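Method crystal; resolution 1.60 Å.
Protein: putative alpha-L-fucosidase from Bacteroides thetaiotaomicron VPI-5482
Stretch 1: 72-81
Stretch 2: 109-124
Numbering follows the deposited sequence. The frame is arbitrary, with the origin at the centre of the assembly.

Stretch 1, residues 72-81: GCKFAVLTAT
Stretch 2, residues 109-124: DIVRDFVNSCRKYGLQ

A strand running through Ala 76 to Thr 79 packs antiparallel on a helix that begins at Ile 110, axes 9.3 Å apart at 175°; beyond the helix the chain turns back and pairs with the strand in parallel, Phe 75 opposite Gln 124 (CA-CA 4.4 Å). Together the stretches bury 556 Å². Gly 72 (phi/psi 107/3) closes a Schellman motif, and Gly 122 (82/23) closes another at the C-terminal side of the helix; at both, a CB would jam against the preceding carbonyl O. Cys 73 (-65/134, m) lays CB 4.1 Å from CD2 of Leu 123 (-103/144, m, p). Lys 74 (-107/-15) points its CB away; its carbonyl O accepts a hydrogen bond from Gln 124 N (3.0 Å, 170°); a water donates to Lys 74 O (2.8 Å) and Gly 122 O (3.0 Å). Phe 75 (-138/158, chi1 p) shares a sheet face with Gln 124 (-84/126, m), and the next residue closes the ladder, Ala 76 N to Gln 124 O (3.0 Å). Ala 76 (-146/137) points toward the helix, its small CB fitting 3.7 Å from Phe 114 CZ and 3.8 Å from Cys 118 SG. Val 77 (-124/140, t) points away. Leu 78 (-120/137, t, p) sets CB 3.7 Å above the Phe 114 (t, 83°) ring centroid, while CD2 reaches Ile 110 CG2 (3.8 Å); Leu 78 and Leu 123, apolar and buried, each point toward the other stretch. Ala 80 (-66/-40) meets Val 111 (t), CB to CG2 4.0 Å.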

# COMPACT_ATOMS: atom_id res chain seq x y z
N GLY A 72 14.40 29.38 -19.31
CA GLY A 72 14.25 30.49 -18.40
C GLY A 72 13.62 30.13 -17.05
O GLY A 72 13.44 31.02 -16.24
N CYS A 73 13.33 28.85 -16.81
CA CYS A 73 12.71 28.43 -15.53
C CYS A 73 13.66 28.66 -14.36
O CYS A 73 14.87 28.39 -14.46
CB CYS A 73 12.36 26.94 -15.59
SG CYS A 73 11.16 26.63 -16.91
N LYS A 74 13.10 29.23 -13.29
CA LYS A 74 13.84 29.56 -12.07
C LYS A 74 13.50 28.62 -10.92
O LYS A 74 14.16 28.66 -9.86
CB LYS A 74 13.68 31.04 -11.67
CG LYS A 74 14.16 32.00 -12.74
CD LYS A 74 15.64 31.84 -13.03
CE LYS A 74 16.11 32.84 -14.08
NZ LYS A 74 15.90 34.22 -13.63
N PHE A 75 12.40 27.89 -11.07
CA PHE A 75 11.98 26.91 -10.08
C PHE A 75 11.50 25.69 -10.82
O PHE A 75 11.14 25.77 -12.01
CB PHE A 75 10.92 27.43 -9.11
CG PHE A 75 9.63 27.79 -9.76
CD1 PHE A 75 9.40 29.11 -10.14
CD2 PHE A 75 8.59 26.90 -9.84
CE1 PHE A 75 8.21 29.48 -10.70
CE2 PHE A 75 7.39 27.26 -10.39
CZ PHE A 75 7.18 28.58 -10.79
N ALA A 76 11.51 24.54 -10.14
CA ALA A 76 11.09 23.27 -10.79
C ALA A 76 10.42 22.44 -9.68
O ALA A 76 10.91 22.38 -8.57
CB ALA A 76 12.30 22.51 -11.41
N VAL A 77 9.31 21.83 -10.05
CA VAL A 77 8.46 21.06 -9.14
C VAL A 77 8.27 19.66 -9.67
O VAL A 77 8.07 19.46 -10.86
CB VAL A 77 7.09 21.79 -9.03
CG1 VAL A 77 6.11 21.08 -8.07
CG2 VAL A 77 7.26 23.27 -8.62
N LEU A 78 8.29 18.67 -8.78
CA LEU A 78 8.05 17.28 -9.12
C LEU A 78 6.86 16.70 -8.40
O LEU A 78 6.66 16.99 -7.23
CB LEU A 78 9.28 16.44 -8.70
CG LEU A 78 9.17 14.93 -8.86
CD1 LEU A 78 8.93 14.49 -10.34
CD2 LEU A 78 10.41 14.15 -8.27
N THR A 79 6.04 15.95 -9.12
CA THR A 79 4.93 15.23 -8.53
C THR A 79 5.45 14.07 -7.68
O THR A 79 5.81 13.00 -8.20
CB THR A 79 3.96 14.68 -9.58
OG1 THR A 79 4.68 13.80 -10.44
CG2 THR A 79 3.33 15.79 -10.43
N ALA A 80 5.51 14.26 -6.37
CA ALA A 80 5.87 13.19 -5.46
C ALA A 80 4.83 12.10 -5.46
O ALA A 80 5.17 10.92 -5.33
CB ALA A 80 6.07 13.74 -4.06
N THR A 81 3.57 12.50 -5.49
CA THR A 81 2.42 11.61 -5.77
C THR A 81 1.49 12.37 -6.73
O THR A 81 1.61 13.60 -6.91
CB THR A 81 1.55 11.26 -4.58
OG1 THR A 81 0.94 12.47 -4.04
CG2 THR A 81 2.35 10.54 -3.47
N ASP A 109 15.23 7.31 -4.71
CA ASP A 109 14.46 8.43 -4.17
C ASP A 109 14.57 9.54 -5.21
O ASP A 109 15.57 10.25 -5.28
CB ASP A 109 14.97 8.86 -2.83
CG ASP A 109 14.05 9.86 -2.16
OD1 ASP A 109 13.42 10.69 -2.87
OD2 ASP A 109 13.99 9.82 -0.92
N ILE A 110 13.56 9.61 -6.07
CA ILE A 110 13.60 10.53 -7.16
C ILE A 110 13.37 11.96 -6.67
O ILE A 110 13.90 12.89 -7.26
CB ILE A 110 12.60 10.14 -8.25
CG1 ILE A 110 13.01 8.79 -8.83
CG2 ILE A 110 12.52 11.21 -9.39
CD1 ILE A 110 12.01 8.19 -9.81
N VAL A 111 12.61 12.13 -5.58
CA VAL A 111 12.45 13.46 -4.99
C VAL A 111 13.83 13.97 -4.55
O VAL A 111 14.19 15.14 -4.77
CB VAL A 111 11.45 13.44 -3.83
CG1 VAL A 111 11.43 14.81 -3.13
CG2 VAL A 111 10.04 13.06 -4.33
N ARG A 112 14.64 13.10 -3.95
CA ARG A 112 15.98 13.50 -3.54
C ARG A 112 16.87 13.85 -4.73
O ARG A 112 17.56 14.86 -4.75
CB ARG A 112 16.63 12.45 -2.68
CG ARG A 112 17.92 13.01 -2.11
CD ARG A 112 18.47 12.32 -0.92
NE ARG A 112 17.49 12.09 0.12
CZ ARG A 112 17.02 13.03 0.97
NH1 ARG A 112 17.44 14.28 0.91
NH2 ARG A 112 16.15 12.68 1.90
N ASP A 113 16.89 12.96 -5.71
CA ASP A 113 17.67 13.22 -6.92
C ASP A 113 17.26 14.61 -7.45
O ASP A 113 18.11 15.45 -7.79
CB ASP A 113 17.34 12.20 -8.00
CG ASP A 113 17.99 10.85 -7.82
OD1 ASP A 113 18.49 10.49 -6.75
OD2 ASP A 113 17.96 10.13 -8.84
N PHE A 114 15.97 14.84 -7.52
CA PHE A 114 15.39 16.06 -8.09
C PHE A 114 15.72 17.32 -7.37
O PHE A 114 16.20 18.29 -7.99
CB PHE A 114 13.87 15.89 -8.14
CG PHE A 114 13.16 17.03 -8.78
CD1 PHE A 114 13.04 17.10 -10.13
CD2 PHE A 114 12.57 18.03 -8.02
CE1 PHE A 114 12.41 18.16 -10.74
CE2 PHE A 114 11.88 19.08 -8.65
CZ PHE A 114 11.82 19.14 -9.99
N VAL A 115 15.58 17.32 -6.04
CA VAL A 115 15.90 18.54 -5.32
C VAL A 115 17.40 18.81 -5.38
O VAL A 115 17.84 19.97 -5.50
CB VAL A 115 15.39 18.55 -3.86
CG1 VAL A 115 13.86 18.39 -3.78
CG2 VAL A 115 16.10 17.49 -3.02
N ASN A 116 18.21 17.74 -5.38
CA ASN A 116 19.64 17.91 -5.52
C ASN A 116 19.99 18.55 -6.89
O ASN A 116 20.84 19.45 -6.95
CB ASN A 116 20.37 16.55 -5.36
CG ASN A 116 20.34 16.02 -3.93
OD1 ASN A 116 19.97 16.72 -2.98
ND2 ASN A 116 20.86 14.80 -3.75
N SER A 117 19.35 18.05 -7.96
CA SER A 117 19.58 18.58 -9.30
C SER A 117 19.16 20.02 -9.37
O SER A 117 19.87 20.83 -9.95
CB SER A 117 18.84 17.74 -10.36
OG SER A 117 19.37 16.43 -10.40
N CYS A 118 18.00 20.38 -8.81
CA CYS A 118 17.57 21.79 -8.82
C CYS A 118 18.66 22.66 -8.24
O CYS A 118 19.12 23.63 -8.84
CB CYS A 118 16.29 21.96 -8.01
SG CYS A 118 14.82 21.29 -8.86
N ARG A 119 19.11 22.32 -7.04
CA ARG A 119 20.07 23.16 -6.35
C ARG A 119 21.40 23.23 -7.08
O ARG A 119 22.09 24.27 -7.07
CB ARG A 119 20.24 22.69 -4.90
CG ARG A 119 18.97 22.92 -4.09
CD ARG A 119 19.05 22.48 -2.65
NE ARG A 119 17.72 22.64 -2.01
CZ ARG A 119 16.97 21.65 -1.50
NH1 ARG A 119 17.37 20.38 -1.49
NH2 ARG A 119 15.81 21.96 -0.97
N LYS A 120 21.80 22.13 -7.70
CA LYS A 120 23.05 22.08 -8.48
C LYS A 120 23.10 23.13 -9.61
O LYS A 120 24.16 23.73 -9.86
CB LYS A 120 23.24 20.67 -9.07
CG LYS A 120 24.48 20.48 -9.94
CD LYS A 120 24.68 19.02 -10.35
CE LYS A 120 25.79 18.84 -11.34
NZ LYS A 120 25.88 17.39 -11.68
N TYR A 121 21.96 23.34 -10.26
CA TYR A 121 21.85 24.25 -11.39
C TYR A 121 21.21 25.58 -11.04
O TYR A 121 20.95 26.41 -11.91
CB TYR A 121 21.16 23.59 -12.56
CG TYR A 121 21.96 22.41 -13.06
CD1 TYR A 121 23.08 22.59 -13.82
CD2 TYR A 121 21.59 21.12 -12.72
CE1 TYR A 121 23.86 21.49 -14.24
CE2 TYR A 121 22.32 20.03 -13.12
CZ TYR A 121 23.43 20.20 -13.87
OH TYR A 121 24.16 19.10 -14.28
N GLY A 122 20.93 25.79 -9.77
CA GLY A 122 20.42 27.07 -9.35
C GLY A 122 18.94 27.29 -9.53
O GLY A 122 18.52 28.44 -9.69
N LEU A 123 18.15 26.22 -9.60
CA LEU A 123 16.70 26.34 -9.66
C LEU A 123 16.20 25.99 -8.26
O LEU A 123 16.81 25.19 -7.54
CB LEU A 123 16.06 25.46 -10.71
CG LEU A 123 15.94 26.05 -12.13
CD1 LEU A 123 17.32 26.29 -12.72
CD2 LEU A 123 15.06 25.16 -12.99
N GLN A 124 15.14 26.68 -7.84
CA GLN A 124 14.55 26.42 -6.53
C GLN A 124 13.58 25.25 -6.66
O GLN A 124 12.66 25.27 -7.48
CB GLN A 124 13.80 27.68 -6.06
CG GLN A 124 14.77 28.85 -5.83
CD GLN A 124 14.08 30.21 -5.61
OE1 GLN A 124 13.55 30.46 -4.55
NE2 GLN A 124 14.11 31.06 -6.61
O HOH W 1 16.30 30.16 -8.77